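Local coordinates for phage-like element PBSX protein xkdH (PDB 3F3B) that is of unknown function but, as a product of the phage-like element PBSX with a phage-barrel-type domain, is probably a component of the defective phage particle, at residues A[59-63]-A[64-68]. Sequence-based numbering, arbitrary orientation.
Sequences LIQEE and PDQTV
Gln61 and Gln66 lie against each other on one face of a beta hairpin, their amides stacked with planes 18° apart. Contact begins in the aliphatic stems, where Gln66 CG reaches to 3.5 Å from Gln61 CB. Gln61 has CG anti to its own N (chi1 -178°) and runs on extended, whereas Gln66 bends at chi2 (-133°), which lays its amide alongside that of Gln61. The two OE1 atoms come within 3.4 Å without bonding to each other, both being acceptors. Nearer the turn, Gln61 NE2 gives at most a weak bond to Pro64 O, whose position is uncertain. Ile60 continues this packing: CG1 rests on Gln66 CB, while its CG2 branch meets Val68 CG2 at 3.6 Å and CD1 meets Val68 CG1, the two side chains crossing at about a right angle. On the other face, the Leu59 CD1 methyl packs against Gln66 O (3.1 Å) and Thr67 OG1, its side chain roughly perpendicular to that of Thr67, and also touches Asp65 CB. In the backbone, Ile60 N bonds to Gln66 O at 2.8 Å and Gln66 N to Gln61 O at 3.0 Å, a classic beta bulge that sets Ile60 and Gln61 opposite Gln66 and brings both side chains against it. Glu62, Glu63, cis-Pro64 and Asp65 round the exposed end, and Val68 carries the pairing on to Gln58. This is the bulged tip of the beta hairpin formed by strands 48-61 and 66-77, projecting from the curled antiparallel sheet.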
loop_
_atom_site.group_PDB
_atom_site.type_symbol
_atom_site.label_atom_id
_atom_site.label_comp_id
_atom_site.label_asym_id
_atom_site.label_seq_id
_atom_site.Cartn_x
_atom_site.Cartn_y
_atom_site.Cartn_z
ATOM N N LEU A 59 9.843 1.051 17.083
ATOM C CA LEU A 59 10.934 0.140 17.388
ATOM C C LEU A 59 10.381 -1.264 17.207
ATOM O O LEU A 59 9.393 -1.626 17.843
ATOM C CB LEU A 59 11.409 0.345 18.828
ATOM C CG LEU A 59 12.772 -0.248 19.189
ATOM C CD1 LEU A 59 13.857 0.470 18.405
ATOM C CD2 LEU A 59 13.022 -0.103 20.682
ATOM N N ILE A 60 11.004 -2.048 16.332
ATOM C CA ILE A 60 10.524 -3.400 16.079
ATOM C C ILE A 60 11.454 -4.477 16.618
ATOM O O ILE A 60 11.173 -5.666 16.488
ATOM C CB ILE A 60 10.302 -3.644 14.565
ATOM C CG1 ILE A 60 11.646 -3.771 13.840
ATOM C CG2 ILE A 60 9.495 -2.493 13.969
ATOM C CD1 ILE A 60 11.516 -4.085 12.354
ATOM N N GLN A 61 12.561 -4.064 17.223
ATOM C CA GLN A 61 13.510 -5.016 17.785
ATOM C C GLN A 61 14.427 -4.326 18.789
ATOM O O GLN A 61 14.647 -3.115 18.707
ATOM C CB GLN A 61 14.357 -5.642 16.671
ATOM C CG GLN A 61 15.343 -6.701 17.163
ATOM C CD GLN A 61 16.345 -7.115 16.100
ATOM O OE1 GLN A 61 15.972 -7.513 14.990
ATOM N NE2 GLN A 61 17.627 -7.031 16.437
ATOM N N GLU A 62 14.953 -5.099 19.736
ATOM C CA GLU A 62 15.866 -4.569 20.748
ATOM C C GLU A 62 17.097 -5.463 20.879
ATOM O O GLU A 62 17.078 -6.631 20.491
ATOM C CB GLU A 62 15.169 -4.455 22.111
ATOM C CG GLU A 62 14.135 -3.338 22.212
ATOM C CD GLU A 62 13.384 -3.345 23.537
ATOM O OE1 GLU A 62 12.693 -4.342 23.827
ATOM O OE2 GLU A 62 13.476 -2.356 24.294
ATOM N N GLU A 63 18.171 -4.893 21.414
ATOM C CA GLU A 63 19.423 -5.613 21.617
ATOM C C GLU A 63 19.764 -6.502 20.426
ATOM O O GLU A 63 19.727 -7.728 20.529
ATOM C CB GLU A 63 19.332 -6.470 22.885
ATOM C CG GLU A 63 18.677 -5.758 24.064
ATOM C CD GLU A 63 18.764 -6.555 25.352
ATOM O OE1 GLU A 63 18.071 -6.193 26.329
ATOM O OE2 GLU A 63 19.536 -7.538 25.390
ATOM N N PRO A 64 20.112 -5.899 19.279
ATOM C CA PRO A 64 20.198 -4.456 19.041
ATOM C C PRO A 64 18.853 -3.836 18.675
ATOM O O PRO A 64 17.900 -4.541 18.343
ATOM C CB PRO A 64 21.195 -4.369 17.898
ATOM C CG PRO A 64 20.802 -5.551 17.072
ATOM C CD PRO A 64 20.632 -6.643 18.116
ATOM N N ASP A 65 18.792 -2.511 18.728
ATOM C CA ASP A 65 17.575 -1.781 18.405
ATOM C C ASP A 65 17.316 -1.726 16.912
ATOM O O ASP A 65 18.240 -1.778 16.109
ATOM C CB ASP A 65 17.660 -0.356 18.938
ATOM C CG ASP A 65 17.426 -0.277 20.421
ATOM O OD1 ASP A 65 17.561 0.832 20.979
ATOM O OD2 ASP A 65 17.102 -1.322 21.027
ATOM N N GLN A 66 16.047 -1.608 16.548
ATOM C CA GLN A 66 15.662 -1.522 15.148
ATOM C C GLN A 66 14.451 -0.619 15.017
ATOM O O GLN A 66 13.415 -0.851 15.645
ATOM C CB GLN A 66 15.317 -2.901 14.589
ATOM C CG GLN A 66 16.487 -3.843 14.490
ATOM C CD GLN A 66 16.533 -4.535 13.148
ATOM O OE1 GLN A 66 15.527 -5.082 12.680
ATOM N NE2 GLN A 66 17.703 -4.525 12.517
ATOM N N THR A 67 14.579 0.413 14.201
ATOM C CA THR A 67 13.478 1.329 14.012
ATOM C C THR A 67 13.138 1.469 12.548
ATOM O O THR A 67 14.018 1.656 11.715
ATOM C CB THR A 67 13.804 2.702 14.608
ATOM O OG1 THR A 67 13.831 2.590 16.040
ATOM C CG2 THR A 67 12.754 3.732 14.195
ATOM N N VAL A 68 11.849 1.363 12.246
ATOM C CA VAL A 68 11.360 1.475 10.879
ATOM C C VAL A 68 10.205 2.474 10.844
ATOM O O VAL A 68 9.729 2.929 11.892
ATOM C CB VAL A 68 10.829 0.124 10.368
ATOM C CG1 VAL A 68 11.897 -0.944 10.494
ATOM C CG2 VAL A 68 9.590 -0.272 11.156
#